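Local coordinates for coat protein (Pseudomonas phage PP7, PDB 2QUX) that self-assembles as dimers into a T=3 icosahedral phage capsid, packages the viral RNA by binding its packaging signals, and represses translation of the viral replicase, at residues 57-62 with 86-91; 28-33 with 43-48. One frame throughout, in Å; residues are numbered along the deposited sequence.

Contact 1. Residues 57-62 with 86-91. With nucleotides of chain A.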
ATOM      1  N   TYR G  57      15.123   3.559   6.722  1.00 35.86           N
ATOM      2  CA  TYR G  57      14.905   2.358   5.931  1.00 28.32           C
ATOM      3  C   TYR G  57      13.822   2.601   4.886  1.00 24.92           C
ATOM      4  O   TYR G  57      12.948   3.451   5.092  1.00 28.93           O
ATOM      5  CB  TYR G  57      14.462   1.196   6.822  1.00 39.70           C
ATOM      6  CG  TYR G  57      15.482   0.776   7.845  1.00 30.88           C
ATOM      7  CD1 TYR G  57      16.374  -0.257   7.578  1.00 34.55           C
ATOM      8  CD2 TYR G  57      15.553   1.404   9.086  1.00 42.77           C
ATOM      9  CE1 TYR G  57      17.309  -0.663   8.522  1.00 37.38           C
ATOM     10  CE2 TYR G  57      16.498   1.008  10.039  1.00 51.29           C
ATOM     11  CZ  TYR G  57      17.375  -0.024   9.743  1.00 46.79           C
ATOM     12  OH  TYR G  57      18.312  -0.433  10.668  1.00 59.44           O
ATOM     13  N   ARG G  58      13.875   1.823   3.794  1.00 31.00           N
ATOM     14  CA  ARG G  58      12.834   1.772   2.779  1.00 28.74           C
ATOM     15  C   ARG G  58      12.338   0.355   2.589  1.00 32.96           C
ATOM     16  O   ARG G  58      13.086  -0.499   2.139  1.00 25.89           O
ATOM     17  CB  ARG G  58      13.310   2.330   1.428  1.00 43.32           C
ATOM     18  CG  ARG G  58      13.875   3.741   1.480  1.00 44.94           C
ATOM     19  CD  ARG G  58      12.893   4.778   1.992  1.00 51.03           C
ATOM     20  NE  ARG G  58      11.935   5.178   0.964  1.00 39.84           N
ATOM     21  CZ  ARG G  58      11.935   6.342   0.303  1.00 30.83           C
ATOM     22  NH1 ARG G  58      11.002   6.566  -0.600  1.00 30.23           N
ATOM     23  NH2 ARG G  58      12.816   7.304   0.531  1.00 33.93           N
ATOM     24  N   VAL G  59      11.061   0.125   2.916  1.00 24.71           N
ATOM     25  CA  VAL G  59      10.374  -1.114   2.566  1.00 19.80           C
ATOM     26  C   VAL G  59       9.700  -0.863   1.224  1.00 18.55           C
ATOM     27  O   VAL G  59       8.973   0.107   1.076  1.00 29.50           O
ATOM     28  CB  VAL G  59       9.290  -1.522   3.646  1.00 28.64           C
ATOM     29  CG1 VAL G  59       8.685  -2.822   3.335  1.00 17.30           C
ATOM     30  CG2 VAL G  59       9.891  -1.602   5.001  1.00 22.58           C
ATOM     31  N   ASN G  60       9.975  -1.723   0.251  1.00 24.05           N
ATOM     32  CA  ASN G  60       9.242  -1.787  -0.994  1.00 20.56           C
ATOM     33  C   ASN G  60       8.479  -3.132  -1.006  1.00 30.99           C
ATOM     34  O   ASN G  60       9.027  -4.136  -0.622  1.00 36.60           O
ATOM     35  CB  ASN G  60      10.179  -1.673  -2.191  1.00 35.53           C
ATOM     36  CG  ASN G  60      10.628  -0.224  -2.480  1.00 39.10           C
ATOM     37  OD1 ASN G  60      10.624   0.652  -1.613  1.00 36.73           O
ATOM     38  ND2 ASN G  60      11.023   0.016  -3.721  1.00 57.42           N
ATOM     39  N   LEU G  61       7.200  -3.106  -1.369  1.00 31.47           N
ATOM     40  CA  LEU G  61       6.369  -4.298  -1.613  1.00 32.44           C
ATOM     41  C   LEU G  61       5.639  -4.062  -2.917  1.00 19.07           C
ATOM     42  O   LEU G  61       5.148  -2.965  -3.120  1.00 35.62           O
ATOM     43  CB  LEU G  61       5.293  -4.471  -0.547  1.00 27.78           C
ATOM     44  CG  LEU G  61       5.698  -4.701   0.882  1.00 28.23           C
ATOM     45  CD1 LEU G  61       4.452  -4.724   1.780  1.00 35.17           C
ATOM     46  CD2 LEU G  61       6.466  -6.019   0.946  1.00 19.68           C
ATOM     47  N   LYS G  62       5.588  -5.068  -3.783  1.00 32.85           N
ATOM     48  CA  LYS G  62       5.013  -4.938  -5.109  1.00 28.55           C
ATOM     49  C   LYS G  62       4.208  -6.160  -5.470  1.00 26.64           C
ATOM     50  O   LYS G  62       4.786  -7.229  -5.671  1.00 33.62           O
ATOM     51  CB  LYS G  62       6.120  -4.756  -6.161  1.00 33.45           C
ATOM     52  CG  LYS G  62       5.549  -4.650  -7.594  1.00 33.19           C
ATOM     53  CD  LYS G  62       6.477  -3.954  -8.585  1.00 44.49           C
ATOM     54  CE  LYS G  62       7.258  -4.902  -9.506  1.00 46.81           C
ATOM     55  NZ  LYS G  62       7.284  -4.361 -10.901  1.00 58.12           N
ATOM     56  N   VAL G  86       7.426   2.473   1.880  1.00 20.37           N
ATOM     57  CA  VAL G  86       7.317   2.865   3.248  1.00 27.15           C
ATOM     58  C   VAL G  86       8.668   3.387   3.709  1.00 27.58           C
ATOM     59  O   VAL G  86       9.651   2.703   3.554  1.00 25.57           O
ATOM     60  CB  VAL G  86       6.847   1.674   4.111  1.00 13.88           C
ATOM     61  CG1 VAL G  86       6.321   2.142   5.435  1.00 19.51           C
ATOM     62  CG2 VAL G  86       5.770   0.892   3.347  1.00 10.19           C
ATOM     63  N   THR G  87       8.692   4.609   4.252  1.00 31.27           N
ATOM     64  CA  THR G  87       9.879   5.226   4.811  1.00 24.24           C
ATOM     65  C   THR G  87       9.840   5.147   6.339  1.00 26.15           C
ATOM     66  O   THR G  87       8.998   5.748   6.964  1.00 20.44           O
ATOM     67  CB  THR G  87       9.975   6.689   4.380  1.00 33.73           C
ATOM     68  OG1 THR G  87      10.141   6.742   2.958  1.00 28.87           O
ATOM     69  CG2 THR G  87      11.145   7.368   5.054  1.00 18.07           C
ATOM     70  N   ILE G  88      10.763   4.394   6.919  1.00 28.97           N
ATOM     71  CA  ILE G  88      10.853   4.188   8.350  1.00 32.30           C
ATOM     72  C   ILE G  88      12.151   4.837   8.794  1.00 38.83           C
ATOM     73  O   ILE G  88      13.176   4.652   8.160  1.00 38.73           O
ATOM     74  CB  ILE G  88      10.833   2.668   8.679  1.00 40.30           C
ATOM     75  CG1 ILE G  88       9.509   2.043   8.214  1.00 38.41           C
ATOM     76  CG2 ILE G  88      11.001   2.403  10.181  1.00 25.81           C
ATOM     77  CD1 ILE G  88       9.696   0.890   7.236  1.00 38.57           C
ATOM     78  N   VAL G  89      12.086   5.642   9.846  1.00 38.55           N
ATOM     79  CA  VAL G  89      13.241   6.368  10.375  1.00 33.88           C
ATOM     80  C   VAL G  89      13.838   5.495  11.475  1.00 33.57           C
ATOM     81  O   VAL G  89      13.106   4.967  12.304  1.00 39.56           O
ATOM     82  CB  VAL G  89      12.798   7.743  10.890  1.00 27.51           C
ATOM     83  CG1 VAL G  89      13.936   8.478  11.583  1.00 21.99           C
ATOM     84  CG2 VAL G  89      12.239   8.568   9.711  1.00 24.43           C
ATOM     85  N   ALA G  90      15.158   5.333  11.467  1.00 32.19           N
ATOM     86  CA  ALA G  90      15.847   4.315  12.280  1.00 32.32           C
ATOM     87  C   ALA G  90      15.767   4.571  13.775  1.00 22.26           C
ATOM     88  O   ALA G  90      15.735   3.634  14.552  1.00 40.70           O
ATOM     89  CB  ALA G  90      17.326   4.179  11.844  1.00 39.48           C
ATOM     90  N   ASN G  91      15.756   5.840  14.169  1.00 24.14           N
ATOM     91  CA  ASN G  91      15.567   6.216  15.562  1.00 29.34           C
ATOM     92  C   ASN G  91      14.099   6.525  15.966  1.00 30.83           C
ATOM     93  O   ASN G  91      13.868   7.155  16.994  1.00 40.97           O
ATOM     94  CB  ASN G  91      16.519   7.354  15.939  1.00 23.21           C
ATOM     95  CG  ASN G  91      16.191   8.672  15.292  1.00 40.39           C
ATOM     96  OD1 ASN G  91      15.299   8.775  14.447  1.00 44.29           O
ATOM     97  ND2 ASN G  91      16.930   9.719  15.700  1.00 33.34           N
TER
ATOM     98  P     A A  13      12.951  13.836   2.642  1.00 33.61           P
ATOM     99  OP1   A A  13      14.005  13.449   1.691  1.00 40.91           O
ATOM    100  OP2   A A  13      13.267  14.709   3.791  1.00 33.69           O
ATOM    101  O5'   A A  13      11.770  14.466   1.777  1.00 33.73           O
ATOM    102  C5'   A A  13      10.509  14.803   2.255  1.00 29.23           C
ATOM    103  C4'   A A  13       9.469  14.400   1.218  1.00 32.61           C
ATOM    104  O4'   A A  13       9.718  13.032   0.853  1.00 31.68           O
ATOM    105  C3'   A A  13       8.016  14.423   1.671  1.00 30.09           C
ATOM    106  O3'   A A  13       7.188  15.126   0.738  1.00 27.26           O
ATOM    107  C2'   A A  13       7.619  12.959   1.767  1.00 29.22           C
ATOM    108  O2'   A A  13       6.226  12.782   1.514  1.00 24.46           O
ATOM    109  C1'   A A  13       8.519  12.306   0.728  1.00 23.42           C
ATOM    110  N9    A A  13       8.661  10.869   1.021  1.00 18.40           N
ATOM    111  C8    A A  13       9.478  10.276   1.932  1.00 16.25           C
ATOM    112  N7    A A  13       9.369   8.965   1.988  1.00 32.31           N
ATOM    113  C5    A A  13       8.434   8.674   1.009  1.00 18.66           C
ATOM    114  C6    A A  13       7.839   7.470   0.583  1.00 21.51           C
ATOM    115  N6    A A  13       8.165   6.276   1.068  1.00 22.79           N
ATOM    116  N1    A A  13       6.934   7.516  -0.415  1.00 25.06           N
ATOM    117  C2    A A  13       6.649   8.713  -0.949  1.00 22.12           C
ATOM    118  N3    A A  13       7.119   9.915  -0.612  1.00 19.64           N
ATOM    119  C4    A A  13       8.007   9.832   0.393  1.00 24.76           C
ATOM    120  P     U A  12      16.865  10.388   3.207  1.00 44.17           P
ATOM    121  OP1   U A  12      17.668  11.127   4.189  1.00 36.74           O
ATOM    122  OP2   U A  12      17.050   8.962   2.958  1.00 34.53           O
ATOM    123  O5'   U A  12      15.400  10.543   3.761  1.00 35.32           O
ATOM    124  C5'   U A  12      14.269  10.004   3.084  1.00 42.62           C
ATOM    125  C4'   U A  12      13.025  10.349   3.868  1.00 27.53           C
ATOM    126  O4'   U A  12      13.094   9.734   5.174  1.00 38.93           O
ATOM    127  C3'   U A  12      12.840  11.810   4.219  1.00 26.01           C
ATOM    128  O3'   U A  12      12.299  12.474   3.132  1.00 35.15           O
ATOM    129  C2'   U A  12      11.934  11.782   5.462  1.00 43.85           C
ATOM    130  O2'   U A  12      10.531  11.530   5.232  1.00 28.11           O
ATOM    131  C1'   U A  12      12.625  10.620   6.191  1.00 36.71           C
ATOM    132  N1    U A  12      13.753  10.916   7.161  1.00 41.66           N
ATOM    133  C2    U A  12      13.480  11.674   8.286  1.00 55.77           C
ATOM    134  O2    U A  12      12.390  12.139   8.515  1.00 28.92           O
ATOM    135  N3    U A  12      14.544  11.909   9.143  1.00 46.55           N
ATOM    136  C4    U A  12      15.826  11.421   8.999  1.00 45.10           C
ATOM    137  O4    U A  12      16.668  11.679   9.839  1.00 43.90           O
ATOM    138  C5    U A  12      16.062  10.622   7.820  1.00 42.02           C
ATOM    139  C6    U A  12      15.046  10.397   6.976  1.00 41.74           C
ATOM    140  P     G A  15       8.646  16.899  -5.687  1.00 36.00           P
ATOM    141  OP1   G A  15       9.839  17.229  -4.868  1.00 41.34           O
ATOM    142  OP2   G A  15       8.159  17.710  -6.840  1.00 41.04           O
ATOM    143  O5'   G A  15       8.840  15.415  -6.265  1.00 29.88           O
ATOM    144  C5'   G A  15       9.373  14.379  -5.502  1.00 35.10           C
ATOM    145  C4'   G A  15       8.446  13.195  -5.582  1.00 34.03           C
ATOM    146  O4'   G A  15       9.173  12.046  -5.106  1.00 36.29           O
ATOM    147  C3'   G A  15       7.225  13.325  -4.673  1.00 47.01           C
ATOM    148  O3'   G A  15       6.128  12.637  -5.188  1.00 36.52           O
ATOM    149  C2'   G A  15       7.664  12.650  -3.393  1.00 39.21           C
ATOM    150  O2'   G A  15       6.627  12.118  -2.601  1.00 39.08           O
ATOM    151  C1'   G A  15       8.491  11.517  -4.003  1.00 33.52           C
ATOM    152  N9    G A  15       9.432  10.933  -3.066  1.00 23.27           N
ATOM    153  C8    G A  15       9.537   9.600  -2.776  1.00 20.25           C
ATOM    154  N7    G A  15      10.442   9.359  -1.899  1.00 31.48           N
ATOM    155  C5    G A  15      10.950  10.616  -1.601  1.00 27.54           C
ATOM    156  C6    G A  15      11.995  10.975  -0.743  1.00 36.31           C
ATOM    157  O6    G A  15      12.644  10.233  -0.022  1.00 29.43           O
ATOM    158  N1    G A  15      12.246  12.338  -0.759  1.00 27.12           N
ATOM    159  C2    G A  15      11.594  13.270  -1.531  1.00 31.25           C
ATOM    160  N2    G A  15      11.986  14.545  -1.390  1.00 20.17           N
ATOM    161  N3    G A  15      10.621  12.951  -2.352  1.00 28.39           N
ATOM    162  C4    G A  15      10.355  11.607  -2.320  1.00 26.71           C
TER
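Tyr57 with Ile88, and Val59 with Val86, exchange pairs of backbone hydrogen bonds, so strands 57-62 and 86-89 run antiparallel, their axes 4.9 Å apart at the closest, with Arg58 and Thr87 as the non-hydrogen-bonded pair between. Arg58 and Thr87 emerge side by side on the RNA-binding face and bind different bases. The hydroxyl of Thr87 is used twice on one adenine: OG1 donates to N7 of A13 of chain A and accepts from its N6, the latter at 2.8 Å. Its methyl, CG2, meets the ribose of U12 of chain A, 3.1 Å from O4'. Arg58 is bent at chi2 and chi3 (-60° and -79°), which folds its guanidinium over Thr87, with OG1 lying above one face, toward the rim, instead of bonding to NE. The guanidinium edge then faces G15 of chain A: NH1 donates to N7 at 3.1 Å and NH2 to O6 at 3.0 Å, the two-pronged pattern by which arginine recognises guanine. A salt bridge from Asp85 to NH1 probably helps fix the group. On the reverse face CG2 of Val59 presses on CD1 of Ile88 at 3.4 Å, and CB of Val59 lies 4.0 Å from CB of Val86. Where the strand gives way to the loop, CE2 of Tyr57 rests against CB of Ala90, 3.7 Å away. Hydrocarbon thus faces helix 94-109 and Leu116 and Leu120 of the second subunit, while Arg58 and Thr87 offer hydrogen-bonding patterns suited to guanine and adenine respectively, consistent with base-specific recognition.

Contact 2. Residues 28-33 with 43-48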
ATOM      1  N   ARG G  28      16.350  -8.633  -1.029  1.00 71.16           N
ATOM      2  CA  ARG G  28      15.095  -8.799  -1.794  1.00 59.01           C
ATOM      3  C   ARG G  28      14.434 -10.172  -1.550  1.00 55.90           C
ATOM      4  O   ARG G  28      15.109 -11.131  -1.194  1.00 47.37           O
ATOM      5  CB  ARG G  28      15.455  -8.675  -3.279  1.00 47.46           C
ATOM      6  CG  ARG G  28      14.333  -8.417  -4.266  1.00 51.14           C
ATOM      7  CD  ARG G  28      14.828  -8.812  -5.659  1.00 52.63           C
ATOM      8  NE  ARG G  28      13.928  -8.445  -6.746  1.00 72.32           N
ATOM      9  CZ  ARG G  28      14.090  -8.781  -8.034  1.00 88.76           C
ATOM     10  NH1 ARG G  28      15.138  -9.512  -8.447  1.00 80.03           N
ATOM     11  NH2 ARG G  28      13.184  -8.382  -8.932  1.00 85.38           N
ATOM     12  N   GLN G  29      13.114 -10.256  -1.743  1.00 46.61           N
ATOM     13  CA  GLN G  29      12.374 -11.534  -1.669  1.00 39.12           C
ATOM     14  C   GLN G  29      11.297 -11.544  -2.718  1.00 31.88           C
ATOM     15  O   GLN G  29      10.732 -10.507  -3.017  1.00 38.14           O
ATOM     16  CB  GLN G  29      11.679 -11.763  -0.322  1.00 40.20           C
ATOM     17  CG  GLN G  29      12.427 -11.328   0.914  1.00 52.38           C
ATOM     18  CD  GLN G  29      11.594 -11.537   2.135  1.00 57.94           C
ATOM     19  OE1 GLN G  29      10.914 -10.612   2.606  1.00 50.77           O
ATOM     20  NE2 GLN G  29      11.596 -12.769   2.643  1.00 41.63           N
ATOM     21  N   ILE G  30      11.015 -12.726  -3.256  1.00 39.57           N
ATOM     22  CA  ILE G  30       9.955 -12.919  -4.228  1.00 33.86           C
ATOM     23  C   ILE G  30       9.131 -14.149  -3.798  1.00 41.60           C
ATOM     24  O   ILE G  30       9.694 -15.229  -3.577  1.00 33.44           O
ATOM     25  CB  ILE G  30      10.506 -13.096  -5.644  1.00 28.12           C
ATOM     26  CG1 ILE G  30      11.319 -11.856  -6.074  1.00 39.25           C
ATOM     27  CG2 ILE G  30       9.368 -13.345  -6.629  1.00 35.52           C
ATOM     28  CD1 ILE G  30      11.946 -11.974  -7.479  1.00 42.78           C
ATOM     29  N   PHE G  31       7.822 -13.931  -3.624  1.00 35.13           N
ATOM     30  CA  PHE G  31       6.825 -14.966  -3.389  1.00 38.74           C
ATOM     31  C   PHE G  31       5.933 -15.042  -4.631  1.00 34.54           C
ATOM     32  O   PHE G  31       5.524 -14.017  -5.155  1.00 41.38           O
ATOM     33  CB  PHE G  31       5.957 -14.653  -2.143  1.00 28.20           C
ATOM     34  CG  PHE G  31       6.731 -14.573  -0.861  1.00 28.49           C
ATOM     35  CD1 PHE G  31       6.711 -15.627   0.039  1.00 38.15           C
ATOM     36  CD2 PHE G  31       7.517 -13.469  -0.570  1.00 36.55           C
ATOM     37  CE1 PHE G  31       7.451 -15.580   1.193  1.00 27.59           C
ATOM     38  CE2 PHE G  31       8.252 -13.422   0.601  1.00 26.04           C
ATOM     39  CZ  PHE G  31       8.215 -14.475   1.475  1.00 37.93           C
ATOM     40  N   GLU G  32       5.627 -16.252  -5.077  1.00 30.29           N
ATOM     41  CA  GLU G  32       4.734 -16.477  -6.198  1.00 39.29           C
ATOM     42  C   GLU G  32       3.673 -17.539  -5.854  1.00 45.79           C
ATOM     43  O   GLU G  32       3.951 -18.489  -5.130  1.00 41.60           O
ATOM     44  CB  GLU G  32       5.558 -16.939  -7.393  1.00 42.21           C
ATOM     45  CG  GLU G  32       5.004 -16.497  -8.707  1.00 46.81           C
ATOM     46  CD  GLU G  32       5.835 -16.943  -9.901  1.00 53.59           C
ATOM     47  OE1 GLU G  32       6.399 -18.054  -9.871  1.00 52.92           O
ATOM     48  OE2 GLU G  32       5.881 -16.184 -10.892  1.00 60.64           O
ATOM     49  N   GLU G  33       2.466 -17.384  -6.389  1.00 42.79           N
ATOM     50  CA  GLU G  33       1.410 -18.376  -6.193  1.00 42.67           C
ATOM     51  C   GLU G  33       1.603 -19.581  -7.111  1.00 44.46           C
ATOM     52  O   GLU G  33       1.526 -19.424  -8.330  1.00 49.28           O
ATOM     53  CB  GLU G  33       0.057 -17.744  -6.480  1.00 36.93           C
ATOM     54  CG  GLU G  33      -1.118 -18.588  -6.020  1.00 54.39           C
ATOM     55  CD  GLU G  33      -2.446 -18.057  -6.473  1.00 51.25           C
ATOM     56  OE1 GLU G  33      -2.515 -17.428  -7.550  1.00 59.13           O
ATOM     57  OE2 GLU G  33      -3.428 -18.303  -5.750  1.00 70.72           O
ATOM     58  N   ARG G  43       2.377 -12.555  -7.989  1.00 36.37           N
ATOM     59  CA  ARG G  43       3.725 -12.393  -7.471  1.00 32.43           C
ATOM     60  C   ARG G  43       3.815 -11.237  -6.483  1.00 30.81           C
ATOM     61  O   ARG G  43       3.292 -10.172  -6.758  1.00 25.71           O
ATOM     62  CB  ARG G  43       4.667 -12.132  -8.643  1.00 40.99           C
ATOM     63  CG  ARG G  43       6.139 -12.201  -8.304  1.00 48.73           C
ATOM     64  CD  ARG G  43       6.986 -11.875  -9.510  1.00 48.16           C
ATOM     65  NE  ARG G  43       7.339 -13.087 -10.247  1.00 55.09           N
ATOM     66  CZ  ARG G  43       8.572 -13.553 -10.474  1.00 50.23           C
ATOM     67  NH1 ARG G  43       9.677 -12.925 -10.053  1.00 51.18           N
ATOM     68  NH2 ARG G  43       8.710 -14.686 -11.153  1.00 46.16           N
ATOM     69  N   LEU G  44       4.508 -11.453  -5.359  1.00 24.50           N
ATOM     70  CA  LEU G  44       4.844 -10.405  -4.402  1.00 32.52           C
ATOM     71  C   LEU G  44       6.375 -10.273  -4.364  1.00 33.73           C
ATOM     72  O   LEU G  44       7.068 -11.230  -4.024  1.00 33.92           O
ATOM     73  CB  LEU G  44       4.303 -10.731  -2.995  1.00 25.32           C
ATOM     74  CG  LEU G  44       4.657  -9.735  -1.883  1.00 23.33           C
ATOM     75  CD1 LEU G  44       3.984  -8.314  -2.118  1.00 20.81           C
ATOM     76  CD2 LEU G  44       4.321 -10.326  -0.551  1.00 24.38           C
ATOM     77  N   THR G  45       6.887  -9.097  -4.733  1.00 39.81           N
ATOM     78  CA  THR G  45       8.300  -8.767  -4.576  1.00 28.45           C
ATOM     79  C   THR G  45       8.435  -7.827  -3.386  1.00 27.77           C
ATOM     80  O   THR G  45       7.700  -6.872  -3.291  1.00 33.87           O
ATOM     81  CB  THR G  45       8.875  -8.126  -5.837  1.00 30.50           C
ATOM     82  OG1 THR G  45       8.554  -8.960  -6.950  1.00 34.55           O
ATOM     83  CG2 THR G  45      10.434  -7.976  -5.725  1.00 36.51           C
ATOM     84  N   ALA G  46       9.374  -8.117  -2.486  1.00 24.74           N
ATOM     85  CA  ALA G  46       9.577  -7.332  -1.280  1.00 36.12           C
ATOM     86  C   ALA G  46      11.068  -7.125  -1.051  1.00 31.99           C
ATOM     87  O   ALA G  46      11.862  -8.029  -1.296  1.00 33.60           O
ATOM     88  CB  ALA G  46       8.950  -8.051  -0.054  1.00 28.44           C
ATOM     89  N   SER G  47      11.430  -5.943  -0.560  1.00 33.93           N
ATOM     90  CA  SER G  47      12.796  -5.633  -0.184  1.00 35.61           C
ATOM     91  C   SER G  47      12.827  -4.641   0.985  1.00 30.48           C
ATOM     92  O   SER G  47      11.899  -3.864   1.169  1.00 39.48           O
ATOM     93  CB  SER G  47      13.559  -5.077  -1.396  1.00 49.85           C
ATOM     94  OG  SER G  47      13.090  -3.799  -1.782  1.00 36.91           O
ATOM     95  N   LEU G  48      13.890  -4.721   1.777  1.00 40.78           N
ATOM     96  CA  LEU G  48      14.209  -3.790   2.861  1.00 41.26           C
ATOM     97  C   LEU G  48      15.597  -3.238   2.584  1.00 46.31           C
ATOM     98  O   LEU G  48      16.512  -4.010   2.277  1.00 52.52           O
ATOM     99  CB  LEU G  48      14.241  -4.540   4.188  1.00 41.77           C
ATOM    100  CG  LEU G  48      14.728  -3.801   5.430  1.00 41.56           C
ATOM    101  CD1 LEU G  48      13.764  -2.656   5.767  1.00 32.75           C
ATOM    102  CD2 LEU G  48      14.875  -4.813   6.563  1.00 37.62           C
TER
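Phe31 and Leu44, and likewise Gln29 and Ala46, are joined by reciprocal backbone hydrogen bonds that make strands 28-32 and 43-48 an antiparallel pair, a beta hairpin of the coat-protein sheet. The bonds of Phe31 with Leu44 are matched, each 2.8 Å between N of one residue and O of the other. The CA atoms of the alternating non-hydrogen-bonded pairs, such as Ile30-Thr45, lie closer together than those of the bonded pairs, and CA-H...O contacts such as Ile30 CA to Leu44 O, 3.4 Å, add to the pairing.

Charged interactions gather at the Glu32-Arg43 end. NH2 of Arg43, an RNA-binding residue, reaches OE2 of Glu32 at 3.2 Å in a salt bridge, and NE adds a weak bond to the same oxygen. The carboxylate and guanidinium stand nearly perpendicular, 85° apart, and NH2 comes from above the carboxylate plane, so the two groups do not form a coplanar, two-oxygen pair.

Van der Waals contacts continue along the same face. Arg43 leaves the backbone with CG anti to N (chi1 -169°) and turns at chi3, passing across Ile30; NH1 lies 3.5 Å from CG2 of Ile30. Ile30 and Thr45 run alongside each other, CG1 to CG2 4.0 Å, while CD1 of Ile30 covers the centre of one face of the Arg28 guanidinium.

Phe31, Leu44 and Ala46 occupy the other face with Gln29, whose NE2 donates to the carbonyl of Leu123 of the second subunit. Strand 15-24 flanks 28-32, and strand 56-69 flanks 43-48; Ile8 of strand 7-12 packs on Phe31 and Leu44, and Leu107 of the second subunit also meets Leu44.

How the contacts relate
Contacts 1 and 2 are successive antiparallel hairpin pairings in one sheet, joined through the neighbouring strands 43-50 and 56-69. Probable backbone hydrogen bonds link them, Lys62 N to Thr45 O at 2.8 Å and Asn60 O to Ser47 N at 3.0 Å, and Leu61 packs on Ala46. Both are partly buried and pack on the second subunit with the face carrying their hydrophobic side chains, though polar bonds cross too. Contact 2 lies nearer the centre of the chain and about 9 Å, at the nearest atoms, from the bound RNA; its Glu32-Arg43 salt bridge lies within the chain, and Gln29 bonds to the second subunit. Contact 1, where the sheet continues into the partner, turns Arg58 and Thr87 to the bases.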